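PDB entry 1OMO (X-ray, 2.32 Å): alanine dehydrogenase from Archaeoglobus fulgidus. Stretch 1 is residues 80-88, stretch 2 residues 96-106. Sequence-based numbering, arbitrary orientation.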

# COMPACT_ATOMS: atom_id res chain seq x y z
N THR A 80 -18.38 -1.89 -8.71
CA THR A 80 -17.20 -2.44 -9.32
C THR A 80 -15.93 -1.96 -8.58
O THR A 80 -14.95 -2.69 -8.46
CB THR A 80 -17.14 -2.01 -10.83
OG1 THR A 80 -18.10 -2.78 -11.56
CG2 THR A 80 -15.75 -2.21 -11.44
N VAL A 81 -16.01 -0.72 -8.09
CA VAL A 81 -14.91 -0.05 -7.43
C VAL A 81 -15.33 0.42 -6.03
O VAL A 81 -16.35 1.09 -5.87
CB VAL A 81 -14.51 1.19 -8.26
CG1 VAL A 81 -13.31 1.90 -7.68
CG2 VAL A 81 -14.23 0.75 -9.68
N MET A 82 -14.54 0.04 -5.04
CA MET A 82 -14.75 0.46 -3.66
C MET A 82 -13.35 0.90 -3.23
O MET A 82 -12.34 0.29 -3.62
CB MET A 82 -15.24 -0.70 -2.80
CG MET A 82 -16.73 -1.04 -2.97
SD MET A 82 -17.12 -2.67 -2.24
CE MET A 82 -16.51 -3.70 -3.56
N ALA A 83 -13.26 2.00 -2.50
CA ALA A 83 -11.94 2.45 -2.05
C ALA A 83 -11.98 3.01 -0.65
O ALA A 83 -12.98 3.62 -0.23
CB ALA A 83 -11.34 3.49 -3.02
N LEU A 84 -10.88 2.78 0.06
CA LEU A 84 -10.70 3.23 1.43
C LEU A 84 -9.38 3.94 1.50
O LEU A 84 -8.37 3.46 0.96
CB LEU A 84 -10.65 2.06 2.40
CG LEU A 84 -11.95 1.36 2.74
CD1 LEU A 84 -11.65 0.26 3.81
CD2 LEU A 84 -12.97 2.39 3.22
N MET A 85 -9.39 5.08 2.20
CA MET A 85 -8.21 5.91 2.41
C MET A 85 -7.92 5.98 3.91
O MET A 85 -8.82 6.24 4.73
CB MET A 85 -8.48 7.34 1.89
CG MET A 85 -7.54 8.46 2.44
SD MET A 85 -5.80 8.22 1.96
CE MET A 85 -5.88 8.89 0.24
N ILE A 86 -6.66 5.72 4.24
CA ILE A 86 -6.20 5.84 5.61
C ILE A 86 -5.35 7.13 5.55
O ILE A 86 -4.39 7.22 4.78
CB ILE A 86 -5.30 4.66 6.08
CG1 ILE A 86 -6.08 3.33 6.04
CG2 ILE A 86 -4.83 4.95 7.51
CD1 ILE A 86 -5.24 2.05 6.21
N LEU A 87 -5.73 8.14 6.33
CA LEU A 87 -5.05 9.44 6.37
C LEU A 87 -4.19 9.45 7.61
O LEU A 87 -4.71 9.22 8.69
CB LEU A 87 -6.05 10.58 6.50
CG LEU A 87 -6.08 11.80 5.59
CD1 LEU A 87 -6.73 12.91 6.37
CD2 LEU A 87 -4.73 12.23 5.13
N ASN A 88 -2.90 9.75 7.46
CA ASN A 88 -2.00 9.77 8.62
C ASN A 88 -1.30 11.10 8.84
O ASN A 88 -1.30 11.98 7.99
CB ASN A 88 -0.92 8.70 8.48
CG ASN A 88 -1.48 7.30 8.21
OD1 ASN A 88 -2.13 7.06 7.18
ND2 ASN A 88 -1.21 6.37 9.12
N LEU A 96 -5.08 9.28 11.45
CA LEU A 96 -6.06 10.31 11.75
C LEU A 96 -7.47 9.92 11.30
O LEU A 96 -8.46 10.23 11.96
CB LEU A 96 -5.66 11.61 11.03
CG LEU A 96 -4.78 12.74 11.59
CD1 LEU A 96 -4.12 12.35 12.90
CD2 LEU A 96 -3.73 13.10 10.55
N ALA A 97 -7.57 9.25 10.16
CA ALA A 97 -8.89 8.89 9.66
C ALA A 97 -8.87 7.72 8.68
O ALA A 97 -7.84 7.43 8.04
CB ALA A 97 -9.52 10.13 8.96
N VAL A 98 -10.00 7.03 8.59
CA VAL A 98 -10.20 5.93 7.67
C VAL A 98 -11.50 6.39 7.03
O VAL A 98 -12.53 6.48 7.71
CB VAL A 98 -10.44 4.58 8.38
CG1 VAL A 98 -10.88 3.54 7.35
CG2 VAL A 98 -9.16 4.10 9.07
N MET A 99 -11.44 6.72 5.74
CA MET A 99 -12.61 7.22 4.99
C MET A 99 -12.91 6.48 3.70
O MET A 99 -12.06 5.83 3.09
CB MET A 99 -12.41 8.64 4.46
CG MET A 99 -11.18 9.06 3.77
SD MET A 99 -11.35 10.89 3.66
CE MET A 99 -10.65 11.24 5.26
N ASP A 100 -14.13 6.68 3.23
CA ASP A 100 -14.52 6.14 1.95
C ASP A 100 -13.79 7.02 0.94
O ASP A 100 -13.77 8.25 1.06
CB ASP A 100 -16.02 6.32 1.68
CG ASP A 100 -16.35 6.14 0.19
OD1 ASP A 100 -16.01 5.08 -0.33
OD2 ASP A 100 -16.92 7.03 -0.46
N ALA A 101 -13.18 6.40 -0.04
CA ALA A 101 -12.52 7.16 -1.09
C ALA A 101 -13.20 6.76 -2.42
O ALA A 101 -12.68 7.05 -3.50
CB ALA A 101 -11.02 6.85 -1.14
N THR A 102 -14.38 6.12 -2.34
CA THR A 102 -15.04 5.68 -3.57
C THR A 102 -15.53 6.91 -4.30
O THR A 102 -15.23 7.12 -5.46
CB THR A 102 -16.23 4.72 -3.30
OG1 THR A 102 -15.76 3.53 -2.64
CG2 THR A 102 -16.89 4.29 -4.65
N TYR A 103 -16.27 7.74 -3.60
CA TYR A 103 -16.77 8.94 -4.20
C TYR A 103 -15.68 9.94 -4.57
O TYR A 103 -15.72 10.52 -5.64
CB TYR A 103 -17.77 9.59 -3.27
CG TYR A 103 -18.25 10.96 -3.69
CD1 TYR A 103 -17.77 12.10 -3.06
CD2 TYR A 103 -19.24 11.10 -4.66
CE1 TYR A 103 -18.27 13.36 -3.38
CE2 TYR A 103 -19.73 12.34 -4.99
CZ TYR A 103 -19.24 13.47 -4.34
OH TYR A 103 -19.71 14.71 -4.68
N THR A 104 -14.69 10.13 -3.69
CA THR A 104 -13.68 11.12 -3.98
C THR A 104 -12.76 10.70 -5.09
O THR A 104 -12.04 11.52 -5.62
CB THR A 104 -12.82 11.53 -2.72
OG1 THR A 104 -12.27 10.37 -2.08
CG2 THR A 104 -13.68 12.35 -1.73
N THR A 105 -12.74 9.41 -5.42
CA THR A 105 -11.89 8.96 -6.53
C THR A 105 -12.54 9.51 -7.82
O THR A 105 -11.84 10.03 -8.71
CB THR A 105 -11.80 7.41 -6.57
OG1 THR A 105 -11.03 6.95 -5.45
CG2 THR A 105 -11.17 6.92 -7.86
N SER A 106 -13.87 9.43 -7.91
CA SER A 106 -14.58 9.94 -9.10
C SER A 106 -14.47 11.46 -9.15
O SER A 106 -14.18 12.06 -10.20
CB SER A 106 -16.07 9.55 -9.07
OG SER A 106 -16.25 8.21 -9.49

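Two antiparallel strands, 83-88 and 96-100, run 4.7 Å apart at their closest, with their directions 166° apart, and together the stretches bury 679 Å². Three residues cover the most surface, Leu87, Met85 and Met99, and their side chains all lie on the same face of the sheet.

Met85 and Met99 form the central pair. They sit in a hydrogen-bonded position, so their backbones close a small ring: Met85 N donates to Met99 O at 2.9 Å, and Met99 N donates to Met85 O at 2.8 Å, both nearly straight. With the backbones tied this way, the side chains lie close enough to touch, Met85 CB resting 3.7 Å from Met99 CG. The two methionines solve the position differently. Met85 takes chi1 t and its end leads away from the other stretch, while Met99 takes chi1 p with chi2 t, and its terminal CE comes within 4.4 Å of Leu87 CD1. Flexible thioether chains can fill apolar space without demanding a polar partner.

Leu87 repeats the pattern opposite a small residue. Leu87 N donates to Ala97 O at 2.8 Å, and Ala97 N returns the bond to Leu87 O at 3.2 Å. Leu87 O also accepts a weak bond from Leu96 N, 2.8 Å long but bent to 117°. Ala97 offers only a methyl, with Leu87 CB 4.3 Å from Ala97 CB, and the leucine also reaches past its direct partner to Met99.

The other face carries the non-hydrogen-bonded pairs, Leu84 with Asp100 and Ile86 with Val98. Here the backbones approach through CA-H...O contacts, such as Ile86 CA to Ala97 O at 3.3 Å, and Ile86 CG1 lies 4.4 Å from Val98 CG2, a looser apolar touch.

Beyond Asp100 the second stretch turns into a helix, yet the bonding continues. Ala101 N, at the N-cap position, donates to Ala83 O at 2.8 Å, and Ala101 CB packs 3.9 Å from Ala83 CB and 4.0 Å from Met85 CB. Thr102 then substitutes a hydroxyl for a backbone carbonyl: Ala83 N donates to Thr102 OG1 at 2.9 Å, while that same OG1 donates to Asp100 OD1 at 2.8 Å. Asp100 OD1 also accepts from Thr102 N at 2.8 Å, and OD2 of Asp100 from Tyr103 N at 3.3 Å. The rule is economical: one carboxylate gathers the helix's first amides and orients the hydroxyl that finishes the strand pairing.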